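Side-chain contacts in uncharacterized conserved (Bdellovibrio bacteriovorus, PDB 7O21), which probably acts as a peptidoglycan LD-carboxypeptidase of the YkuD family, editing the cell wall in a way that generates the curvature of this predatory bacterium: residues E37-Y42 with Q251-Q256; I63-E68 with V179-K184; K212-Y217 with F226-W231. All blocks are in the same frame, centred on the assembly; numbering follows the deposited sequence.

In the fold
Interactions 1 and 2 are neighbours, with centres about 16 Å apart. They touch where Tyr-42 CE1 packs on Ile-66 CD1 at 3.5 Å. Interaction 1 joins the loop leading into the catalytic-domain sheet to the sheet of the NTF2-like domain. Interaction 2 ties the catalytic-domain sheet to the short strand just before helix 184-206. Interaction 3 is within the NTF2-like part, its centre about 25 Å from that of interaction 1 and about 35 Å from that of interaction 2. Interactions 2 and 3 lie on opposite sides of the chain's centre. All three are away from the predicted catalytic residues His-136 and Cys-151.

Interaction 1 of 3, residues E37-Y42 with Q251-Q256; sequences EAFSRY and QPYIVQ
Tyr-253 reaches from its strand to the loop at Phe-39 and Ser-40, and the contact is built round its ring and hydroxyl. Gln-251 and Pro-252 lead into the strand. Their side chains do not meet residues 37-42, but the backbone of Gln-251 is hydrogen-bonded to Glu-35, close to where the loop begins.

Tyr-253 comes next and carries the whole contact on this side. Its CG lies anti to its carbonyl carbon (chi1 -75°), which directs the ring toward the loop. Ser-40 N donates to Tyr-253 OH at 2.8 Å, with an N-H...O angle of 148°, so the bond is somewhat bent. Ser-40 O is also near, 2.7 Å from Tyr-253 OH. The hydroxyl faces the N and the O of one residue from the same side, and it also lies 3.4 Å from Ser-40 CB. Beside the hydroxyl-bearing carbon, Tyr-253 CE2 rests against Phe-39 CB at 3.7 Å and Phe-39 CD2 at 3.9 Å. The two aromatic side chains cross at a slant. Two conformers of Tyr-253 were deposited, and these contacts belong to one of them.

Ser-40 turns its own hydroxyl elsewhere. Its OG is anti to the backbone N (chi1 170°) and donates to Tyr-42 O at 2.7 Å, in the carbonyl plane and on a lone pair. OG is also hydrogen-bonded to Thr-171, while the Phe-39 ring makes a cation-pi contact with Lys-264.

Beyond Tyr-253 the strand runs away from the loop, and Ile-254 pairs through its backbone with Leu-31 and Gln-32. The arrangement is a buried interdomain contact: a tyrosine on the antiparallel sheet of the NTF2-like domain holds the backbone of the loop that leads into strand 42-47 of the catalytic-domain sheet.

Interaction 2 of 3, residues I63-E68 with V179-K184; sequences IQKITE and VNYVSK
Lys-65 and Tyr-181 meet through their polar ends. Lys-65 NZ donates to Tyr-181 OH at 3.2 Å. The two side chains run at about a right angle to each other, and Lys-65 CE is 4.0 Å from Tyr-181 OH.

The close-packed part is on the lysine side. Lys-65 NZ forms a salt bridge with Glu-68 OE1 at 2.6 Å, lying almost in line with the CD-OE1 bond. The lysine chain is extended from CA to CD and then bends at chi3 (-84°), which brings the ammonium group round to both partners. A beta bulge at Ile-66 and Thr-67, both bonded to Val-55, lets Lys-65 and Glu-68 point to the same side of the strand. Glu-68 OE1 is also hydrogen-bonded to Ser-54 OG, so the carboxylate has a second hold.

Between the two segments the contact is loose: one bond between side-chain ends spans backbones 12.2 Å apart (Lys-65 CA to Tyr-181 CA), and 61 Å² is buried in all. Both touching residues are partly exposed at the surface.

The lysine side chain touches Ser-54 and Phe-56 of strand 52-59. Tyr-181 packs on Pro-27 of strand 26-27, the antiparallel partner of strand 181-182, and Ser-183 then N-caps helix 184-206.

Interaction 3 of 3, residues K212-Y217 with F226-W231; sequences KYQTFY and FNYKSW
Tyr-217 touches both Tyr-228 and Trp-231, and its side chain can be followed outward. Tyr-217 CB packs on Tyr-228 CE2 at 3.9 Å. CG is anti to the carbonyl carbon (chi1 -71°), which turns the ring back toward Tyr-213. There Tyr-217 CD1 has Tyr-213 O at its edge, in the ring plane, at 3.3 Å. Tyr-217 CE1 comes over one face of the Tyr-213 ring, toward the rim. On the other side of the ring, Tyr-217 CE2 is 3.8 Å from Trp-231 NE1. The Tyr-217 ring and the pyrrole ring of Trp-231 meet obliquely, with planes 40° apart. At the tip, Tyr-217 OH is hydrogen-bonded to Glu-296 and to Trp-201, and lies 2.9 Å from Tyr-213 OH.

These aromatic residues belong to the NTF2-like domain, in which helices cover a curved antiparallel sheet. A capping box of Asn-227 and Ser-230 starts helix 228-241, which carries Tyr-228 and Trp-231.

Trp-231 NE1 donates to Tyr-213 OH at 2.9 Å. The N-H...O angle is 148°, and the oxygen is tilted slightly from the indole plane. Tyr-228 reaches the type I beta turn of Gln-214 to Tyr-217, where its OH lies 3.6 Å from Gln-214 CB. A water bridges the two segments there, 2.8 Å from Tyr-228 OH and donating to Gln-214 O at 2.9 Å.

Interaction 1 of 3, residues E37-Y42 with Q251-Q256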
# COMPACT_ATOMS: atom_id res chain seq x y z
N GLU A 37 17.41 -8.31 11.35
CA GLU A 37 16.38 -9.07 12.06
C GLU A 37 15.00 -8.40 12.02
O GLU A 37 14.00 -9.08 12.27
CB GLU A 37 16.86 -9.44 13.47
CG GLU A 37 18.12 -10.28 13.36
CD GLU A 37 18.71 -10.76 14.67
OE1 GLU A 37 18.12 -10.54 15.75
OE2 GLU A 37 19.80 -11.37 14.61
N ALA A 38 14.93 -7.11 11.69
CA ALA A 38 13.64 -6.47 11.47
C ALA A 38 12.95 -7.00 10.23
O ALA A 38 11.73 -6.84 10.10
CB ALA A 38 13.82 -4.96 11.36
N PHE A 39 13.70 -7.65 9.33
CA PHE A 39 13.10 -8.27 8.15
C PHE A 39 12.86 -9.73 8.50
O PHE A 39 12.73 -10.06 9.68
CB PHE A 39 14.03 -8.16 6.93
CG PHE A 39 14.48 -6.74 6.62
CD1 PHE A 39 13.69 -5.64 6.93
CD2 PHE A 39 15.71 -6.53 6.03
CE1 PHE A 39 14.14 -4.34 6.63
CE2 PHE A 39 16.17 -5.24 5.73
CZ PHE A 39 15.38 -4.16 6.03
N SER A 40 12.80 -10.62 7.51
CA SER A 40 12.42 -12.01 7.74
C SER A 40 13.61 -12.91 7.47
O SER A 40 14.24 -12.80 6.42
CB SER A 40 11.26 -12.40 6.82
OG SER A 40 11.02 -13.81 6.86
N ARG A 41 13.92 -13.79 8.42
CA ARG A 41 14.99 -14.74 8.15
C ARG A 41 14.56 -15.87 7.24
O ARG A 41 15.41 -16.66 6.82
CB ARG A 41 15.62 -15.28 9.43
CG ARG A 41 14.70 -16.08 10.33
CD ARG A 41 15.35 -16.21 11.72
NE ARG A 41 14.70 -17.22 12.55
CZ ARG A 41 13.88 -16.95 13.55
NH1 ARG A 41 13.60 -15.69 13.89
NH2 ARG A 41 13.33 -17.95 14.24
N TYR A 42 13.26 -15.97 6.93
CA TYR A 42 12.72 -17.00 6.06
C TYR A 42 12.25 -16.42 4.73
O TYR A 42 11.75 -15.29 4.68
CB TYR A 42 11.53 -17.71 6.73
CG TYR A 42 11.89 -18.36 8.03
CD1 TYR A 42 12.73 -19.47 8.07
CD2 TYR A 42 11.45 -17.83 9.23
CE1 TYR A 42 13.07 -20.06 9.30
CE2 TYR A 42 11.79 -18.41 10.44
CZ TYR A 42 12.60 -19.51 10.46
OH TYR A 42 12.93 -20.08 11.68
N GLN A 251 23.88 -6.68 5.23
CA GLN A 251 23.85 -7.76 4.26
C GLN A 251 22.45 -7.83 3.65
O GLN A 251 21.46 -7.98 4.39
CB GLN A 251 24.18 -9.08 4.93
CG GLN A 251 23.98 -10.26 4.01
CD GLN A 251 24.25 -11.55 4.72
OE1 GLN A 251 25.35 -11.78 5.22
NE2 GLN A 251 23.23 -12.41 4.79
N PRO A 252 22.31 -7.68 2.34
CA PRO A 252 20.98 -7.54 1.73
C PRO A 252 20.32 -8.85 1.34
O PRO A 252 20.96 -9.89 1.16
CB PRO A 252 21.29 -6.73 0.46
CG PRO A 252 22.65 -7.21 0.08
CD PRO A 252 23.39 -7.37 1.38
N TYR A 253 18.98 -8.78 1.23
CA TYR A 253 18.25 -9.72 0.38
C TYR A 253 18.68 -9.45 -1.06
O TYR A 253 18.80 -8.29 -1.48
CB TYR A 253 16.74 -9.46 0.39
CG TYR A 253 15.88 -9.87 1.57
CD1 TYR A 253 15.57 -11.20 1.84
CD2 TYR A 253 15.30 -8.90 2.37
CE1 TYR A 253 14.75 -11.54 2.92
CE2 TYR A 253 14.50 -9.23 3.43
CZ TYR A 253 14.20 -10.54 3.69
OH TYR A 253 13.40 -10.81 4.78
N ILE A 254 18.89 -10.51 -1.82
CA ILE A 254 19.17 -10.40 -3.25
C ILE A 254 18.37 -11.49 -3.96
O ILE A 254 18.57 -12.68 -3.69
CB ILE A 254 20.66 -10.55 -3.59
CG1 ILE A 254 21.48 -9.57 -2.77
CG2 ILE A 254 20.88 -10.33 -5.10
CD1 ILE A 254 23.01 -9.72 -2.95
N VAL A 255 17.46 -11.07 -4.84
CA VAL A 255 16.70 -11.98 -5.69
C VAL A 255 16.89 -11.54 -7.13
O VAL A 255 16.71 -10.36 -7.46
CB VAL A 255 15.21 -11.99 -5.33
CG1 VAL A 255 14.45 -12.96 -6.22
CG2 VAL A 255 15.05 -12.40 -3.88
N GLN A 256 17.23 -12.48 -8.00
CA GLN A 256 17.41 -12.20 -9.43
C GLN A 256 16.67 -13.28 -10.20
O GLN A 256 17.06 -14.45 -10.16
CB GLN A 256 18.89 -12.19 -9.80
CG GLN A 256 19.18 -11.37 -11.05
CD GLN A 256 18.70 -12.04 -12.32
OE1 GLN A 256 17.77 -11.56 -13.00
NE2 GLN A 256 19.35 -13.14 -12.67

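Interaction 2 of 3, residues I63-E68 with V179-K184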
# COMPACT_ATOMS: atom_id res chain seq x y z
N ILE A 63 22.14 -19.76 2.23
CA ILE A 63 20.73 -20.07 2.43
C ILE A 63 20.61 -21.57 2.62
O ILE A 63 21.43 -22.34 2.10
CB ILE A 63 19.85 -19.59 1.25
CG1 ILE A 63 20.18 -20.38 -0.02
CG2 ILE A 63 19.99 -18.08 1.06
CD1 ILE A 63 19.27 -20.05 -1.20
N GLN A 64 19.58 -22.00 3.34
CA GLN A 64 19.40 -23.41 3.64
C GLN A 64 17.91 -23.73 3.52
O GLN A 64 17.09 -23.04 4.12
CB GLN A 64 19.88 -23.71 5.06
CG GLN A 64 19.87 -25.18 5.43
CD GLN A 64 20.52 -25.43 6.78
OE1 GLN A 64 21.06 -24.52 7.40
NE2 GLN A 64 20.47 -26.68 7.23
N LYS A 65 17.58 -24.78 2.77
CA LYS A 65 16.19 -25.21 2.69
C LYS A 65 15.85 -25.98 3.95
O LYS A 65 16.57 -26.90 4.35
CB LYS A 65 15.97 -26.10 1.46
CG LYS A 65 14.51 -26.48 1.23
CD LYS A 65 14.35 -27.45 0.06
CE LYS A 65 14.31 -26.72 -1.28
NZ LYS A 65 14.04 -27.61 -2.45
N ILE A 66 14.76 -25.59 4.61
CA ILE A 66 14.38 -26.22 5.86
C ILE A 66 13.17 -27.13 5.72
O ILE A 66 13.05 -28.10 6.48
CB ILE A 66 14.20 -25.23 7.02
CG1 ILE A 66 13.10 -24.24 6.68
CG2 ILE A 66 15.51 -24.52 7.34
CD1 ILE A 66 12.81 -23.25 7.80
N THR A 67 12.26 -26.86 4.78
CA THR A 67 11.11 -27.73 4.58
C THR A 67 10.54 -27.50 3.18
O THR A 67 10.94 -26.57 2.47
CB THR A 67 10.05 -27.51 5.66
OG1 THR A 67 9.12 -28.61 5.65
CG2 THR A 67 9.31 -26.21 5.43
N GLU A 68 9.62 -28.39 2.78
CA GLU A 68 9.05 -28.37 1.44
C GLU A 68 7.73 -29.12 1.47
O GLU A 68 7.60 -30.15 2.14
CB GLU A 68 10.01 -29.06 0.46
CG GLU A 68 9.56 -29.03 -0.98
CD GLU A 68 10.68 -29.41 -1.93
OE1 GLU A 68 11.74 -28.75 -1.90
OE2 GLU A 68 10.51 -30.38 -2.69
N VAL A 179 12.05 -23.07 -11.70
CA VAL A 179 13.14 -22.85 -10.74
C VAL A 179 14.37 -23.59 -11.24
O VAL A 179 14.33 -24.81 -11.45
CB VAL A 179 12.77 -23.32 -9.32
CG1 VAL A 179 13.98 -23.19 -8.39
CG2 VAL A 179 11.60 -22.51 -8.79
N ASN A 180 15.47 -22.87 -11.44
CA ASN A 180 16.74 -23.45 -11.90
C ASN A 180 17.60 -23.74 -10.67
O ASN A 180 18.04 -22.82 -9.99
CB ASN A 180 17.45 -22.47 -12.83
CG ASN A 180 18.83 -22.95 -13.26
OD1 ASN A 180 19.07 -24.15 -13.39
ND2 ASN A 180 19.75 -22.01 -13.46
N TYR A 181 17.84 -25.02 -10.40
CA TYR A 181 18.68 -25.42 -9.27
C TYR A 181 20.11 -25.61 -9.75
O TYR A 181 20.36 -26.32 -10.73
CB TYR A 181 18.15 -26.72 -8.67
CG TYR A 181 16.97 -26.51 -7.75
CD1 TYR A 181 17.15 -26.23 -6.41
CD2 TYR A 181 15.67 -26.60 -8.24
CE1 TYR A 181 16.08 -26.04 -5.57
CE2 TYR A 181 14.58 -26.41 -7.40
CZ TYR A 181 14.79 -26.13 -6.06
OH TYR A 181 13.73 -25.94 -5.21
N VAL A 182 21.05 -24.96 -9.06
CA VAL A 182 22.46 -24.99 -9.45
C VAL A 182 23.32 -25.47 -8.29
O VAL A 182 22.87 -25.57 -7.15
CB VAL A 182 22.93 -23.62 -9.96
CG1 VAL A 182 22.12 -23.22 -11.18
CG2 VAL A 182 22.82 -22.57 -8.85
N SER A 183 24.57 -25.80 -8.61
CA SER A 183 25.49 -26.25 -7.58
C SER A 183 25.78 -25.13 -6.58
O SER A 183 25.64 -23.94 -6.89
CB SER A 183 26.81 -26.72 -8.20
OG SER A 183 27.54 -25.63 -8.75
N LYS A 184 26.18 -25.53 -5.38
CA LYS A 184 26.56 -24.55 -4.37
C LYS A 184 27.68 -23.65 -4.88
O LYS A 184 27.70 -22.45 -4.58
CB LYS A 184 27.00 -25.25 -3.09
CG LYS A 184 25.86 -25.61 -2.16
CD LYS A 184 26.34 -26.47 -1.01
CE LYS A 184 25.19 -27.21 -0.37
NZ LYS A 184 25.15 -28.64 -0.77

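Interaction 3 of 3, residues K212-Y217 with F226-W231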
# COMPACT_ATOMS: atom_id res chain seq x y z
N LYS A 212 30.12 7.81 -12.39
CA LYS A 212 29.99 6.37 -12.16
C LYS A 212 28.61 6.03 -11.62
O LYS A 212 27.95 5.10 -12.11
CB LYS A 212 31.09 5.89 -11.20
CG LYS A 212 31.09 4.38 -10.98
CD LYS A 212 31.34 3.62 -12.26
CE LYS A 212 31.38 2.11 -12.02
NZ LYS A 212 32.47 1.68 -11.11
N TYR A 213 28.14 6.79 -10.63
CA TYR A 213 26.84 6.50 -10.02
C TYR A 213 25.72 6.50 -11.06
O TYR A 213 24.84 5.62 -11.03
CB TYR A 213 26.60 7.55 -8.93
CG TYR A 213 25.26 7.52 -8.24
CD1 TYR A 213 25.02 6.67 -7.17
CD2 TYR A 213 24.26 8.41 -8.60
CE1 TYR A 213 23.81 6.69 -6.50
CE2 TYR A 213 23.06 8.44 -7.94
CZ TYR A 213 22.83 7.58 -6.89
OH TYR A 213 21.64 7.62 -6.23
N GLN A 214 25.75 7.46 -11.99
CA GLN A 214 24.69 7.56 -13.00
C GLN A 214 24.58 6.29 -13.84
O GLN A 214 23.48 5.97 -14.30
CB GLN A 214 24.94 8.75 -13.93
CG GLN A 214 24.57 10.10 -13.36
CD GLN A 214 24.79 11.22 -14.36
OE1 GLN A 214 25.49 11.04 -15.36
NE2 GLN A 214 24.17 12.37 -14.11
N THR A 215 25.69 5.58 -14.07
CA THR A 215 25.65 4.41 -14.94
C THR A 215 24.77 3.31 -14.38
O THR A 215 24.40 2.39 -15.11
CB THR A 215 27.05 3.84 -15.21
OG1 THR A 215 27.63 3.33 -14.01
CG2 THR A 215 27.98 4.87 -15.87
N PHE A 216 24.43 3.38 -13.09
CA PHE A 216 23.61 2.34 -12.47
C PHE A 216 22.11 2.56 -12.67
O PHE A 216 21.33 1.68 -12.28
CB PHE A 216 23.91 2.26 -10.98
CG PHE A 216 25.26 1.70 -10.66
CD1 PHE A 216 25.45 0.34 -10.54
CD2 PHE A 216 26.35 2.55 -10.49
CE1 PHE A 216 26.70 -0.18 -10.26
CE2 PHE A 216 27.60 2.03 -10.19
CZ PHE A 216 27.78 0.68 -10.09
N TYR A 217 21.69 3.67 -13.27
CA TYR A 217 20.29 4.08 -13.31
C TYR A 217 19.74 4.08 -14.72
O TYR A 217 20.40 4.55 -15.66
CB TYR A 217 20.10 5.47 -12.66
CG TYR A 217 20.30 5.38 -11.17
CD1 TYR A 217 21.57 5.36 -10.62
CD2 TYR A 217 19.21 5.23 -10.32
CE1 TYR A 217 21.76 5.23 -9.25
CE2 TYR A 217 19.39 5.10 -8.95
CZ TYR A 217 20.66 5.12 -8.43
OH TYR A 217 20.85 4.96 -7.07
N PHE A 226 10.55 11.99 -7.77
CA PHE A 226 11.73 12.11 -8.61
C PHE A 226 11.54 11.42 -9.95
O PHE A 226 10.82 10.43 -10.08
CB PHE A 226 12.96 11.44 -7.96
CG PHE A 226 13.43 12.11 -6.70
CD1 PHE A 226 14.29 13.20 -6.76
CD2 PHE A 226 13.05 11.63 -5.46
CE1 PHE A 226 14.75 13.82 -5.61
CE2 PHE A 226 13.51 12.23 -4.31
CZ PHE A 226 14.36 13.33 -4.37
N ASN A 227 12.23 11.95 -10.95
CA ASN A 227 12.61 11.19 -12.13
C ASN A 227 14.14 11.15 -12.20
O ASN A 227 14.83 11.59 -11.28
CB ASN A 227 11.93 11.78 -13.37
CG ASN A 227 12.20 13.26 -13.54
OD1 ASN A 227 13.29 13.74 -13.24
ND2 ASN A 227 11.20 13.99 -14.02
N TYR A 228 14.66 10.56 -13.27
CA TYR A 228 16.11 10.49 -13.42
C TYR A 228 16.74 11.86 -13.29
O TYR A 228 17.69 12.05 -12.52
CB TYR A 228 16.47 9.85 -14.77
CG TYR A 228 17.95 9.75 -15.07
CD1 TYR A 228 18.66 10.83 -15.59
CD2 TYR A 228 18.64 8.56 -14.89
CE1 TYR A 228 20.01 10.73 -15.89
CE2 TYR A 228 19.98 8.44 -15.19
CZ TYR A 228 20.67 9.54 -15.69
OH TYR A 228 22.01 9.41 -15.98
N LYS A 229 16.23 12.85 -14.02
CA LYS A 229 16.89 14.15 -14.03
C LYS A 229 16.88 14.81 -12.66
O LYS A 229 17.89 15.37 -12.23
CB LYS A 229 16.31 15.08 -15.11
CG LYS A 229 16.56 14.65 -16.55
CD LYS A 229 15.96 15.58 -17.55
CE LYS A 229 16.28 15.09 -18.95
NZ LYS A 229 15.68 15.98 -20.01
N SER A 230 15.73 14.80 -11.97
CA SER A 230 15.66 15.47 -10.68
C SER A 230 16.36 14.67 -9.59
O SER A 230 16.86 15.24 -8.61
CB SER A 230 14.21 15.84 -10.32
OG SER A 230 13.39 14.68 -10.16
N TRP A 231 16.42 13.35 -9.74
CA TRP A 231 17.20 12.53 -8.81
C TRP A 231 18.68 12.87 -8.92
O TRP A 231 19.36 13.13 -7.91
CB TRP A 231 16.97 11.06 -9.15
CG TRP A 231 17.66 10.04 -8.26
CD1 TRP A 231 18.90 9.47 -8.45
CD2 TRP A 231 17.12 9.44 -7.08
NE1 TRP A 231 19.16 8.58 -7.43
CE2 TRP A 231 18.08 8.53 -6.59
CE3 TRP A 231 15.91 9.58 -6.39
CZ2 TRP A 231 17.87 7.78 -5.44
CZ3 TRP A 231 15.70 8.83 -5.25
CH2 TRP A 231 16.68 7.94 -4.79
O HOH W 1 22.63 6.84 -16.97